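GRMZM2G135359 pseudokinase (Zea mays, PDB 6CPY) is a receptor-like pseudokinase, probably membrane-anchored, whose kinase-like domain, studied here without ligand, may bind ATP. Local coordinates at residues 54-59 and 68-73; 104-109 and 120-125. One frame throughout, in Å; residues are numbered along the deposited sequence.

Interaction 1. Residues 54-59 and 68-73; sequences CMLYKG and AVASSL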
loop_
_atom_site.group_PDB
_atom_site.type_symbol
_atom_site.label_atom_id
_atom_site.label_comp_id
_atom_site.label_asym_id
_atom_site.label_seq_id
_atom_site.Cartn_x
_atom_site.Cartn_y
_atom_site.Cartn_z
ATOM N N CYS A 54 -8.050 -7.197 10.246
ATOM C CA CYS A 54 -7.452 -8.465 9.789
ATOM C C CYS A 54 -6.152 -8.910 10.472
ATOM O O CYS A 54 -5.389 -8.098 10.980
ATOM C CB CYS A 54 -7.221 -8.423 8.265
ATOM S SG CYS A 54 -5.641 -7.735 7.711
ATOM N N MET A 55 -5.935 -10.225 10.465
ATOM C CA MET A 55 -4.668 -10.855 10.833
ATOM C C MET A 55 -3.924 -11.137 9.546
ATOM O O MET A 55 -4.571 -11.446 8.541
ATOM C CB MET A 55 -4.922 -12.202 11.513
ATOM C CG MET A 55 -5.556 -12.130 12.880
ATOM S SD MET A 55 -4.473 -11.375 14.100
ATOM C CE MET A 55 -3.017 -12.413 14.001
ATOM N N LEU A 56 -2.590 -11.056 9.575
ATOM C CA LEU A 56 -1.759 -11.363 8.404
ATOM C C LEU A 56 -0.856 -12.567 8.653
ATOM O O LEU A 56 -0.012 -12.544 9.552
ATOM C CB LEU A 56 -0.892 -10.171 8.034
ATOM C CG LEU A 56 -1.678 -8.933 7.646
ATOM C CD1 LEU A 56 -0.766 -7.720 7.719
ATOM C CD2 LEU A 56 -2.271 -9.111 6.252
ATOM N N TYR A 57 -1.039 -13.607 7.845
ATOM C CA TYR A 57 -0.337 -14.867 8.022
ATOM C C TYR A 57 0.618 -15.119 6.885
ATOM O O TYR A 57 0.334 -14.810 5.730
ATOM C CB TYR A 57 -1.327 -16.026 8.118
ATOM C CG TYR A 57 -2.218 -15.953 9.326
ATOM C CD1 TYR A 57 -1.721 -16.244 10.595
ATOM C CD2 TYR A 57 -3.559 -15.583 9.211
ATOM C CE1 TYR A 57 -2.531 -16.172 11.711
ATOM C CE2 TYR A 57 -4.381 -15.517 10.327
ATOM C CZ TYR A 57 -3.857 -15.812 11.570
ATOM O OH TYR A 57 -4.640 -15.742 12.692
ATOM N N LYS A 58 1.759 -15.709 7.219
ATOM C CA LYS A 58 2.739 -16.081 6.224
ATOM C C LYS A 58 2.423 -17.480 5.719
ATOM O O LYS A 58 2.088 -18.378 6.497
ATOM C CB LYS A 58 4.148 -16.052 6.833
ATOM C CG LYS A 58 5.254 -16.525 5.911
ATOM C CD LYS A 58 5.508 -15.540 4.783
ATOM C CE LYS A 58 6.365 -16.150 3.692
ATOM N NZ LYS A 58 7.688 -16.598 4.193
ATOM N N GLY A 59 2.532 -17.663 4.408
ATOM C CA GLY A 59 2.490 -18.993 3.839
ATOM C C GLY A 59 3.370 -19.138 2.615
ATOM O O GLY A 59 3.998 -18.179 2.158
ATOM N N ALA A 68 1.200 -13.609 1.639
ATOM C CA ALA A 68 0.714 -13.018 2.853
ATOM C C ALA A 68 -0.793 -13.145 2.778
ATOM O O ALA A 68 -1.418 -12.674 1.816
ATOM C CB ALA A 68 1.129 -11.563 2.944
ATOM N N VAL A 69 -1.365 -13.772 3.795
ATOM C CA VAL A 69 -2.784 -14.074 3.809
ATOM C C VAL A 69 -3.472 -13.151 4.791
ATOM O O VAL A 69 -3.158 -13.166 5.974
ATOM C CB VAL A 69 -3.001 -15.540 4.187
ATOM C CG1 VAL A 69 -4.483 -15.859 4.304
ATOM C CG2 VAL A 69 -2.311 -16.428 3.161
ATOM N N ALA A 70 -4.394 -12.331 4.287
ATOM C CA ALA A 70 -5.171 -11.420 5.117
ATOM C C ALA A 70 -6.464 -12.127 5.475
ATOM O O ALA A 70 -7.220 -12.517 4.583
ATOM C CB ALA A 70 -5.459 -10.124 4.372
ATOM N N SER A 71 -6.718 -12.277 6.777
ATOM C CA SER A 71 -7.833 -13.069 7.272
ATOM C C SER A 71 -8.709 -12.204 8.159
ATOM O O SER A 71 -8.206 -11.477 9.027
ATOM C CB SER A 71 -7.319 -14.278 8.067
ATOM O OG SER A 71 -8.382 -15.092 8.563
ATOM N N SER A 72 -10.018 -12.287 7.936
ATOM C CA SER A 72 -10.989 -11.567 8.740
ATOM C C SER A 72 -10.860 -11.946 10.208
ATOM O O SER A 72 -10.480 -13.065 10.540
ATOM C CB SER A 72 -12.413 -11.891 8.257
ATOM O OG SER A 72 -13.386 -11.188 9.026
ATOM N N LEU A 73 -11.197 -11.008 11.082
ATOM C CA LEU A 73 -11.242 -11.272 12.513
ATOM C C LEU A 73 -12.525 -12.015 12.896
ATOM O O LEU A 73 -12.616 -12.564 13.993
ATOM C CB LEU A 73 -11.143 -9.966 13.299
ATOM C CG LEU A 73 -9.924 -9.087 12.993
ATOM C CD1 LEU A 73 -10.005 -7.778 13.775
ATOM C CD2 LEU A 73 -8.636 -9.835 13.296
#
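The Y57 ring meets S71 at its edge. S71 CB lies in the ring plane, 3.9 Å from Y57 CE2. Outside the two segments the same ring makes an edge-to-face contact with F44. Chi1 of -64° sets Y57 CG beside its own backbone N and anti to the carbonyl carbon, and the CE2 side of the ring comes to S71 CB. The motif is an antiparallel beta hairpin, the second and third strands of the five-stranded sheet in a protein kinase N-lobe.

Two hydrogen-bonded pairs join the strands. In the first, M55 N gives to S71 O, and S71 N returns a bond of 2.9 Å to M55 O. In the second, Y57 N gives to V69 O, and V69 N to Y57 O at 2.8 Å with a nearly straight N-H...O angle of 167°. CA-H...O contacts fill in between, such as L56 CA to V69 O.

The two sides of the sheet differ. M55, Y57, V69 and S71 share one face, where I47 touches M55 and Y57, and V119 touches V69 and S71. L56, K58, A68 and A70 share the other. There L56 CD2 packs on A70 CB at 3.8 Å, and C54 SG comes within 4.1 Å of the same methyl. By sequence, A70 falls where active kinases carry the lysine of the VAIK motif. A methyl there offers no charge to bind ATP phosphates, consistent with a pseudokinase. K58 NZ pairs with E66 OE1 in a salt bridge, and K58 makes a cation-pi contact with Y124.

Where the pairing ends, the end of the L73 side chain reaches strand 54-60, with L73 CG 3.8 Å from C54 N. This side chain crosses that of M55 at about a right angle, with L73 CD2 3.9 Å from M55 CG.

Interaction 2. Residues 104-109 and 120-125; sequences MNLLGY and MVFEYA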
loop_
_atom_site.group_PDB
_atom_site.type_symbol
_atom_site.label_atom_id
_atom_site.label_comp_id
_atom_site.label_asym_id
_atom_site.label_seq_id
_atom_site.Cartn_x
_atom_site.Cartn_y
_atom_site.Cartn_z
ATOM N N MET A 104 1.069 -4.566 -3.998
ATOM C CA MET A 104 1.027 -5.874 -3.350
ATOM C C MET A 104 -0.197 -6.622 -3.904
ATOM O O MET A 104 -1.297 -6.534 -3.356
ATOM C CB MET A 104 0.959 -5.700 -1.836
ATOM C CG MET A 104 0.889 -7.000 -1.051
ATOM S SD MET A 104 1.332 -6.765 0.694
ATOM C CE MET A 104 3.074 -6.574 0.500
ATOM N N ASN A 105 0.025 -7.330 -5.011
ATOM C CA ASN A 105 -1.049 -7.850 -5.847
ATOM C C ASN A 105 -1.819 -8.996 -5.184
ATOM O O ASN A 105 -1.250 -9.811 -4.439
ATOM C CB ASN A 105 -0.511 -8.280 -7.207
ATOM C CG ASN A 105 0.076 -7.117 -7.989
ATOM O OD1 ASN A 105 -0.628 -6.195 -8.329
ATOM N ND2 ASN A 105 1.362 -7.164 -8.253
ATOM N N LEU A 106 -3.126 -8.976 -5.412
ATOM C CA LEU A 106 -4.023 -10.051 -5.013
ATOM C C LEU A 106 -3.798 -11.289 -5.880
ATOM O O LEU A 106 -3.933 -11.226 -7.120
ATOM C CB LEU A 106 -5.473 -9.573 -5.172
ATOM C CG LEU A 106 -6.553 -10.546 -4.699
ATOM C CD1 LEU A 106 -6.508 -10.737 -3.200
ATOM C CD2 LEU A 106 -7.910 -10.012 -5.137
ATOM N N LEU A 107 -3.424 -12.400 -5.239
ATOM C CA LEU A 107 -3.101 -13.656 -5.932
ATOM C C LEU A 107 -4.194 -14.723 -5.834
ATOM O O LEU A 107 -4.133 -15.740 -6.534
ATOM C CB LEU A 107 -1.825 -14.260 -5.349
ATOM C CG LEU A 107 -0.565 -13.401 -5.472
ATOM C CD1 LEU A 107 0.619 -14.091 -4.788
ATOM C CD2 LEU A 107 -0.275 -13.094 -6.933
ATOM N N GLY A 108 -5.151 -14.519 -4.937
ATOM C CA GLY A 108 -6.235 -15.471 -4.748
ATOM C C GLY A 108 -7.126 -15.101 -3.589
ATOM O O GLY A 108 -6.913 -14.092 -2.917
ATOM N N TYR A 109 -8.151 -15.910 -3.351
ATOM C CA TYR A 109 -9.030 -15.671 -2.218
ATOM C C TYR A 109 -9.565 -17.011 -1.732
ATOM O O TYR A 109 -9.479 -18.003 -2.451
ATOM C CB TYR A 109 -10.163 -14.724 -2.595
ATOM C CG TYR A 109 -11.149 -15.314 -3.567
ATOM C CD1 TYR A 109 -10.945 -15.213 -4.931
ATOM C CD2 TYR A 109 -12.271 -15.999 -3.114
ATOM C CE1 TYR A 109 -11.838 -15.776 -5.832
ATOM C CE2 TYR A 109 -13.170 -16.561 -4.011
ATOM C CZ TYR A 109 -12.944 -16.437 -5.367
ATOM O OH TYR A 109 -13.828 -16.979 -6.274
ATOM N N MET A 120 -8.004 -13.210 1.868
ATOM C CA MET A 120 -7.473 -12.728 0.615
ATOM C C MET A 120 -5.989 -13.015 0.644
ATOM O O MET A 120 -5.336 -12.835 1.676
ATOM C CB MET A 120 -7.742 -11.221 0.457
ATOM C CG MET A 120 -9.224 -10.939 0.257
ATOM S SD MET A 120 -9.612 -9.199 0.022
ATOM C CE MET A 120 -11.371 -9.215 0.397
ATOM N N VAL A 121 -5.480 -13.503 -0.478
ATOM C CA VAL A 121 -4.110 -13.969 -0.584
ATOM C C VAL A 121 -3.311 -12.963 -1.412
ATOM O O VAL A 121 -3.631 -12.711 -2.571
ATOM C CB VAL A 121 -4.048 -15.354 -1.254
ATOM C CG1 VAL A 121 -2.606 -15.837 -1.398
ATOM C CG2 VAL A 121 -4.902 -16.350 -0.496
ATOM N N PHE A 122 -2.245 -12.424 -0.818
ATOM C CA PHE A 122 -1.451 -11.396 -1.464
ATOM C C PHE A 122 -0.011 -11.824 -1.650
ATOM O O PHE A 122 0.470 -12.747 -0.984
ATOM C CB PHE A 122 -1.467 -10.130 -0.619
ATOM C CG PHE A 122 -2.802 -9.466 -0.553
ATOM C CD1 PHE A 122 -3.218 -8.616 -1.571
ATOM C CD2 PHE A 122 -3.635 -9.669 0.530
ATOM C CE1 PHE A 122 -4.450 -7.997 -1.511
ATOM C CE2 PHE A 122 -4.861 -9.052 0.595
ATOM C CZ PHE A 122 -5.271 -8.215 -0.423
ATOM N N GLU A 123 0.677 -11.125 -2.547
ATOM C CA GLU A 123 2.135 -11.260 -2.673
ATOM C C GLU A 123 2.802 -10.979 -1.335
ATOM O O GLU A 123 2.364 -10.100 -0.593
ATOM C CB GLU A 123 2.684 -10.273 -3.698
ATOM C CG GLU A 123 2.320 -10.599 -5.127
ATOM C CD GLU A 123 2.754 -9.526 -6.110
ATOM O OE1 GLU A 123 2.859 -8.344 -5.704
ATOM O OE2 GLU A 123 2.936 -9.868 -7.298
ATOM N N TYR A 124 3.872 -11.721 -1.028
ATOM C CA TYR A 124 4.635 -11.524 0.214
ATOM C C TYR A 124 5.803 -10.589 -0.047
ATOM O O TYR A 124 6.516 -10.780 -1.020
ATOM C CB TYR A 124 5.221 -12.853 0.694
ATOM C CG TYR A 124 6.156 -12.742 1.879
ATOM C CD1 TYR A 124 5.683 -12.336 3.117
ATOM C CD2 TYR A 124 7.503 -13.089 1.774
ATOM C CE1 TYR A 124 6.527 -12.232 4.211
ATOM C CE2 TYR A 124 8.346 -13.020 2.877
ATOM C CZ TYR A 124 7.849 -12.589 4.088
ATOM O OH TYR A 124 8.664 -12.491 5.198
ATOM N N ALA A 125 6.009 -9.620 0.838
ATOM C CA ALA A 125 7.156 -8.699 0.752
ATOM C C ALA A 125 8.111 -8.999 1.905
ATOM O O ALA A 125 7.754 -8.793 3.055
ATOM C CB ALA A 125 6.677 -7.268 0.833
#
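A classic beta bulge marks the hairpin of strands 106-112 and 117-123, the fourth and fifth strands of the kinase N-lobe. L107 and G108 both face V121. V121 O takes a bond of 2.7 Å from L107 N and a weak one from G108 N. V121 N gives to G108 O from above the carbonyl plane.

Next to the bulge, L106 CD1 sits over one face of the F122 ring, offset toward the rim, in a CH-pi contact 4.1 Å from the centroid. Chi1 of -176° puts L106 CG anti to the backbone N, and from there the CD1 branch lies over the ring. M104 crosses the F122 side chain at about a right angle, and M104 CE reaches A125 CB at 3.7 Å. E123 O is buried here without a polar partner.

N105 and E123 lie side by side, pointing the same way. E123 N gives to N105 O at 3.0 Å. N105 N gives to E123 OE1 at 3.1 Å, from above the carboxylate plane. The bonds from N105 ND2 to the carboxylate are weak; this amide also gives to H100 O. K187 NZ forms a salt bridge with E123 OE1. An alanine in place of E123 would probably leave the K187 charge without its mate and N105 N without its acceptor, and open a gap beside L107 CD1. By sequence, F122 is probably the gatekeeper, and E123 to A125 begin the hinge of a kinase fold.

In the fold
Interactions 1 and 2 are two hairpins of one N-lobe sheet. Strands 66-72 and 117-123 are neighbours in it, so the second strands of both hairpins are themselves joined. A68 O to F122 N and A70 N to M120 O are probable hydrogen bonds of 2.8 Å. The A70 methyl also packs on F122 CE2. Interaction 1 is partly buried and regular in its pairing. Its cross-strand hydrogen bonds are all backbone to backbone, and the side chains add mainly van der Waals contacts. Interaction 2 is buried and lies nearer the centre of the chain. A bulge shifts its register by one. Towards the hinge, the E123 carboxylate bonds to N105 across the contact and to K187 beyond it.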